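Local coordinates for melanin biosynthesis protein TyrA, putative (PDB 2IIZ), which binds heme b and probably acts as a peroxidase of the dye-decolorizing (DyP) family, at residues 178-190 against 253-265. Sequence-based numbering, arbitrary orientation.
Sequences GSYIHVQKYAHNL and EQGLMFISTCRTP. With HEM (protoporphyrin IX containing Fe), chain C.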
loop_
_atom_site.group_PDB
_atom_site.type_symbol
_atom_site.label_atom_id
_atom_site.label_comp_id
_atom_site.label_asym_id
_atom_site.label_seq_id
_atom_site.Cartn_x
_atom_site.Cartn_y
_atom_site.Cartn_z
ATOM N N GLY A 178 1.092 29.051 8.720
ATOM C CA GLY A 178 0.372 27.839 9.105
ATOM C C GLY A 178 -0.909 27.680 8.321
ATOM O O GLY A 178 -1.391 28.635 7.727
ATOM N N SER A 179 -1.458 26.464 8.322
ATOM C CA SER A 179 -2.718 26.168 7.621
ATOM C C SER A 179 -3.728 25.388 8.500
ATOM O O SER A 179 -3.346 24.604 9.376
ATOM C CB SER A 179 -2.396 25.385 6.334
ATOM O OG SER A 179 -3.533 25.182 5.529
ATOM N N TYR A 180 -5.018 25.609 8.264
ATOM C CA TYR A 180 -6.058 24.830 8.948
ATOM C C TYR A 180 -6.387 23.593 8.123
ATOM O O TYR A 180 -6.754 23.689 6.942
ATOM C CB TYR A 180 -7.314 25.662 9.208
ATOM C CG TYR A 180 -7.135 26.757 10.252
ATOM C CD1 TYR A 180 -7.237 26.481 11.611
ATOM C CD2 TYR A 180 -6.868 28.069 9.876
ATOM C CE1 TYR A 180 -7.071 27.500 12.575
ATOM C CE2 TYR A 180 -6.703 29.078 10.818
ATOM C CZ TYR A 180 -6.803 28.797 12.166
ATOM O OH TYR A 180 -6.638 29.822 13.094
ATOM N N ILE A 181 -6.257 22.430 8.746
ATOM C CA ILE A 181 -6.356 21.175 8.020
ATOM C C ILE A 181 -7.526 20.324 8.504
ATOM O O ILE A 181 -7.756 20.203 9.691
ATOM C CB ILE A 181 -5.009 20.424 8.115
ATOM C CG1 ILE A 181 -3.928 21.338 7.511
ATOM C CG2 ILE A 181 -5.075 19.056 7.418
ATOM C CD1 ILE A 181 -2.615 20.703 7.284
ATOM N N HIS A 182 -8.269 19.741 7.569
ATOM C CA HIS A 182 -9.357 18.833 7.909
ATOM C C HIS A 182 -9.223 17.582 7.052
ATOM O O HIS A 182 -8.928 17.662 5.851
ATOM C CB HIS A 182 -10.711 19.470 7.656
ATOM C CG HIS A 182 -11.014 20.632 8.556
ATOM N ND1 HIS A 182 -10.774 21.936 8.189
ATOM C CD2 HIS A 182 -11.536 20.683 9.805
ATOM C CE1 HIS A 182 -11.135 22.745 9.174
ATOM N NE2 HIS A 182 -11.600 22.009 10.167
ATOM N N VAL A 183 -9.444 16.432 7.675
ATOM C CA VAL A 183 -9.236 15.162 7.021
ATOM C C VAL A 183 -10.513 14.328 7.191
ATOM O O VAL A 183 -11.033 14.180 8.315
ATOM C CB VAL A 183 -8.017 14.472 7.637
ATOM C CG1 VAL A 183 -7.704 13.169 6.940
ATOM C CG2 VAL A 183 -6.808 15.413 7.599
ATOM N N GLN A 184 -11.017 13.803 6.074
ATOM C CA GLN A 184 -12.143 12.876 6.086
ATOM C C GLN A 184 -11.730 11.652 5.301
ATOM O O GLN A 184 -11.391 11.765 4.133
ATOM C CB GLN A 184 -13.378 13.488 5.420
ATOM C CG GLN A 184 -13.983 14.690 6.133
ATOM C CD GLN A 184 -15.408 14.970 5.652
ATOM O OE1 GLN A 184 -15.611 15.644 4.636
ATOM N NE2 GLN A 184 -16.400 14.441 6.378
ATOM N N LYS A 185 -11.755 10.490 5.938
ATOM C CA LYS A 185 -11.534 9.238 5.225
ATOM C C LYS A 185 -12.872 8.787 4.649
ATOM O O LYS A 185 -13.742 8.323 5.399
ATOM C CB LYS A 185 -10.985 8.142 6.150
ATOM C CG LYS A 185 -10.586 6.854 5.380
ATOM C CD LYS A 185 -9.933 5.811 6.270
ATOM C CE LYS A 185 -10.957 4.974 7.021
ATOM N NZ LYS A 185 -10.313 3.853 7.773
ATOM N N TYR A 186 -13.016 8.934 3.323
ATOM C CA TYR A 186 -14.223 8.542 2.589
ATOM C C TYR A 186 -14.091 7.127 2.009
ATOM O O TYR A 186 -13.215 6.853 1.177
ATOM C CB TYR A 186 -14.534 9.532 1.461
ATOM C CG TYR A 186 -15.207 10.838 1.882
ATOM C CD1 TYR A 186 -16.575 10.933 1.965
ATOM C CD2 TYR A 186 -14.469 11.964 2.178
ATOM C CE1 TYR A 186 -17.211 12.130 2.344
ATOM C CE2 TYR A 186 -15.086 13.175 2.563
ATOM C CZ TYR A 186 -16.459 13.244 2.640
ATOM O OH TYR A 186 -17.085 14.415 3.012
ATOM N N ALA A 187 -14.974 6.238 2.462
ATOM C CA ALA A 187 -15.080 4.879 1.948
ATOM C C ALA A 187 -16.174 4.874 0.866
ATOM O O ALA A 187 -17.354 5.057 1.163
ATOM C CB ALA A 187 -15.434 3.916 3.073
ATOM N N HIS A 188 -15.771 4.669 -0.386
ATOM C CA HIS A 188 -16.699 4.698 -1.502
ATOM C C HIS A 188 -17.402 3.346 -1.562
ATOM O O HIS A 188 -16.806 2.316 -1.219
ATOM C CB HIS A 188 -15.956 4.922 -2.836
ATOM C CG HIS A 188 -15.337 6.275 -2.989
ATOM N ND1 HIS A 188 -15.479 7.277 -2.055
ATOM C CD2 HIS A 188 -14.582 6.795 -3.989
ATOM C CE1 HIS A 188 -14.825 8.355 -2.466
ATOM N NE2 HIS A 188 -14.276 8.089 -3.639
ATOM N N ASN A 189 -18.662 3.366 -1.994
ATOM C CA ASN A 189 -19.387 2.168 -2.406
ATOM C C ASN A 189 -19.273 2.045 -3.929
ATOM O O ASN A 189 -20.136 2.504 -4.689
ATOM C CB ASN A 189 -20.850 2.270 -1.956
ATOM C CG ASN A 189 -21.623 0.974 -2.142
ATOM O OD1 ASN A 189 -21.127 0.004 -2.729
ATOM N ND2 ASN A 189 -22.857 0.953 -1.634
ATOM N N LEU A 190 -18.195 1.423 -4.382
ATOM C CA LEU A 190 -17.874 1.407 -5.806
ATOM C C LEU A 190 -18.820 0.533 -6.627
ATOM O O LEU A 190 -19.090 0.836 -7.801
ATOM C CB LEU A 190 -16.429 0.958 -6.019
ATOM C CG LEU A 190 -15.375 1.953 -5.540
ATOM C CD1 LEU A 190 -14.007 1.343 -5.709
ATOM C CD2 LEU A 190 -15.432 3.280 -6.282
ATOM N N GLU A 253 -11.493 -2.038 1.992
ATOM C CA GLU A 253 -12.049 -0.675 2.068
ATOM C C GLU A 253 -11.205 0.283 1.229
ATOM O O GLU A 253 -9.962 0.225 1.245
ATOM C CB GLU A 253 -12.086 -0.250 3.550
ATOM C CG GLU A 253 -12.375 1.212 3.875
ATOM C CD GLU A 253 -12.055 1.535 5.344
ATOM O OE1 GLU A 253 -12.709 0.969 6.238
ATOM O OE2 GLU A 253 -11.150 2.352 5.605
ATOM N N GLN A 254 -11.887 1.160 0.491
ATOM C CA GLN A 254 -11.228 2.050 -0.447
ATOM C C GLN A 254 -12.068 3.268 -0.820
ATOM O O GLN A 254 -13.294 3.195 -0.957
ATOM C CB GLN A 254 -10.881 1.290 -1.712
ATOM C CG GLN A 254 -12.066 0.901 -2.589
ATOM C CD GLN A 254 -11.621 -0.033 -3.692
ATOM O OE1 GLN A 254 -10.934 0.375 -4.604
ATOM N NE2 GLN A 254 -12.006 -1.282 -3.604
ATOM N N GLY A 255 -11.406 4.392 -0.991
ATOM C CA GLY A 255 -12.117 5.611 -1.355
ATOM C C GLY A 255 -11.141 6.747 -1.501
ATOM O O GLY A 255 -10.086 6.555 -2.072
ATOM N N LEU A 256 -11.535 7.908 -0.976
ATOM C CA LEU A 256 -10.774 9.130 -1.029
ATOM C C LEU A 256 -10.337 9.547 0.363
ATOM O O LEU A 256 -11.139 9.573 1.312
ATOM C CB LEU A 256 -11.617 10.285 -1.612
ATOM C CG LEU A 256 -10.824 11.549 -1.945
ATOM C CD1 LEU A 256 -9.978 11.283 -3.150
ATOM C CD2 LEU A 256 -11.687 12.781 -2.189
HETATM N N MSE A 257 -9.058 9.886 0.484
HETATM C CA MSE A 257 -8.571 10.499 1.690
HETATM C C MSE A 257 -8.684 11.972 1.453
HETATM O O MSE A 257 -7.771 12.609 0.891
HETATM C CB MSE A 257 -7.141 10.122 1.980
HETATM C CG MSE A 257 -6.629 10.643 3.338
HETATM SE SE MSE A 257 -7.525 9.926 4.881
HETATM C CE MSE A 257 -7.085 8.118 4.666
ATOM N N PHE A 258 -9.816 12.514 1.878
ATOM C CA PHE A 258 -10.055 13.914 1.692
ATOM C C PHE A 258 -9.290 14.774 2.669
ATOM O O PHE A 258 -9.400 14.603 3.891
ATOM C CB PHE A 258 -11.522 14.276 1.806
ATOM C CG PHE A 258 -11.756 15.710 1.547
ATOM C CD1 PHE A 258 -11.964 16.155 0.257
ATOM C CD2 PHE A 258 -11.747 16.623 2.592
ATOM C CE1 PHE A 258 -12.181 17.497 -0.007
ATOM C CE2 PHE A 258 -11.963 17.976 2.350
ATOM C CZ PHE A 258 -12.182 18.421 1.041
ATOM N N ILE A 259 -8.528 15.714 2.115
ATOM C CA ILE A 259 -7.745 16.640 2.904
ATOM C C ILE A 259 -7.996 18.060 2.432
ATOM O O ILE A 259 -7.779 18.359 1.271
ATOM C CB ILE A 259 -6.249 16.312 2.802
ATOM C CG1 ILE A 259 -6.024 14.816 3.157
ATOM C CG2 ILE A 259 -5.446 17.258 3.692
ATOM C CD1 ILE A 259 -4.593 14.396 3.262
ATOM N N SER A 260 -8.459 18.925 3.335
ATOM C CA SER A 260 -8.588 20.352 3.055
ATOM C C SER A 260 -7.507 21.154 3.778
ATOM O O SER A 260 -7.180 20.866 4.924
ATOM C CB SER A 260 -9.942 20.862 3.494
ATOM O OG SER A 260 -10.001 22.289 3.442
ATOM N N THR A 261 -6.967 22.167 3.095
ATOM C CA THR A 261 -5.954 23.059 3.655
ATOM C C THR A 261 -6.384 24.484 3.367
ATOM O O THR A 261 -6.752 24.798 2.241
ATOM C CB THR A 261 -4.573 22.820 3.034
ATOM O OG1 THR A 261 -4.558 23.280 1.674
ATOM C CG2 THR A 261 -4.196 21.337 3.066
ATOM N N CYS A 262 -6.341 25.347 4.378
ATOM C CA CYS A 262 -6.938 26.671 4.262
ATOM C C CYS A 262 -6.454 27.615 5.360
ATOM O O CYS A 262 -6.108 27.184 6.456
ATOM C CB CYS A 262 -8.457 26.516 4.341
ATOM S SG CYS A 262 -9.422 27.976 3.864
ATOM N N ARG A 263 -6.431 28.909 5.072
ATOM C CA ARG A 263 -6.012 29.886 6.066
ATOM C C ARG A 263 -7.104 30.132 7.108
ATOM O O ARG A 263 -6.829 30.717 8.158
ATOM C CB ARG A 263 -5.634 31.205 5.406
ATOM C CG ARG A 263 -6.784 32.152 5.164
ATOM C CD ARG A 263 -6.440 33.106 4.056
ATOM N NE ARG A 263 -5.401 34.049 4.445
ATOM C CZ ARG A 263 -4.895 34.978 3.639
ATOM N NH1 ARG A 263 -5.328 35.094 2.384
ATOM N NH2 ARG A 263 -3.953 35.795 4.088
ATOM N N THR A 264 -8.332 29.698 6.809
ATOM C CA THR A 264 -9.448 29.779 7.761
ATOM C C THR A 264 -10.214 28.457 7.764
ATOM O O THR A 264 -10.393 27.846 6.705
ATOM C CB THR A 264 -10.392 30.970 7.456
ATOM O OG1 THR A 264 -11.534 30.890 8.300
ATOM C CG2 THR A 264 -10.864 30.978 6.010
ATOM N N PRO A 265 -10.661 28.004 8.951
ATOM C CA PRO A 265 -11.373 26.713 9.027
ATOM C C PRO A 265 -12.863 26.727 8.614
ATOM O O PRO A 265 -13.458 25.662 8.456
ATOM C CB PRO A 265 -11.250 26.340 10.512
ATOM C CG PRO A 265 -11.182 27.670 11.237
ATOM C CD PRO A 265 -10.534 28.647 10.278
HETATM C CHA HEM C . -14.566 19.501 -6.823
HETATM C CHB HEM C . -14.586 14.764 -5.944
HETATM C CHC HEM C . -15.295 15.562 -1.281
HETATM C CHD HEM C . -14.726 20.265 -2.033
HETATM C C1A HEM C . -14.544 18.142 -6.997
HETATM C C2A HEM C . -14.448 17.463 -8.271
HETATM C C3A HEM C . -14.455 16.144 -8.006
HETATM C C4A HEM C . -14.548 15.970 -6.581
HETATM C CMA HEM C . -14.380 14.983 -9.011
HETATM C CAA HEM C . -14.358 18.156 -9.652
HETATM C CBA HEM C . -12.896 18.408 -10.076
HETATM C CGA HEM C . -12.315 19.603 -9.353
HETATM O O1A HEM C . -11.463 19.421 -8.433
HETATM O O2A HEM C . -12.694 20.758 -9.688
HETATM C C1B HEM C . -14.796 14.580 -4.613
HETATM C C2B HEM C . -14.920 13.290 -3.969
HETATM C C3B HEM C . -15.118 13.516 -2.665
HETATM C C4B HEM C . -15.119 14.945 -2.469
HETATM C CMB HEM C . -14.827 11.948 -4.730
HETATM C CAB HEM C . -15.315 12.520 -1.511
HETATM C CBB HEM C . -15.959 11.376 -1.700
HETATM C C1C HEM C . -15.224 16.907 -1.098
HETATM C C2C HEM C . -15.433 17.561 0.167
HETATM C C3C HEM C . -15.277 18.873 -0.032
HETATM C C4C HEM C . -14.960 19.063 -1.434
HETATM C CMC HEM C . -15.774 16.798 1.457
HETATM C CAC HEM C . -15.394 20.023 0.986
HETATM C CBC HEM C . -15.709 19.866 2.279
HETATM C C1D HEM C . -14.606 20.497 -3.376
HETATM C C2D HEM C . -14.356 21.790 -3.956
HETATM C C3D HEM C . -14.307 21.552 -5.454
HETATM C C4D HEM C . -14.532 20.140 -5.617
HETATM C CMD HEM C . -14.187 23.126 -3.203
HETATM C CAD HEM C . -14.076 22.579 -6.575
HETATM C CBD HEM C . -15.437 23.002 -7.101
HETATM C CGD HEM C . -15.356 24.219 -7.993
HETATM O O1D HEM C . -15.502 24.051 -9.243
HETATM O O2D HEM C . -15.152 25.336 -7.450
HETATM N NA HEM C . -14.604 17.207 -5.979
HETATM N NB HEM C . -14.919 15.578 -3.670
HETATM N NC HEM C . -14.933 17.839 -2.066
HETATM N ND HEM C . -14.703 19.551 -4.378
HETATM FE FE HEM C . -14.992 17.524 -4.060
HETATM O O HOH W 1 -9.526 23.326 6.137
HETATM O O HOH W 2 -14.884 0.614 0.098
#
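Two neighbouring antiparallel strands of the C-terminal ferredoxin-like half of the DyP fold, 179-188 and 254-262, put Tyr-186, Leu-256 and Phe-258 against the heme. Backbone bonds zip them from Tyr-180/Cys-262 to His-188/Gln-254; Tyr-180 N to Cys-262 O is 2.6 Å, the return bond, Cys-262 N to Tyr-180 O, weak. The Phe-258 ring lies over the edge of one pyrrole, heme C2C offset toward the ring's rim, 3.3 Å from CE1; CG stands anti to the backbone N (chi1 -177°), which turns the ring out to the porphyrin. Beside it Tyr-186 meets Phe-258 CB with its ring edge, CD2 at 3.8 Å, and lays a face on one heme vinyl, CAB and CBB. Its OH donates to Gln-184 OE1 (2.5 Å) from above the carbonyl plane. Gly-255 CA makes a CH-pi contact over the His-188 ring; ND1 is hydrogen-bonded to Thr-291, NE2 to Asp-146. On the opposite face Val-183 CG1 touches the selenium of Met-257, and Lys-185 NZ reaches the syn lone pair of Glu-253 OE2, a 2.8 Å salt bridge. At the far end Pro-265 CD makes a CH-pi contact over one face of the Tyr-180 ring, and one water joins Tyr-180 O, His-182 ND1 and Ser-260 OG.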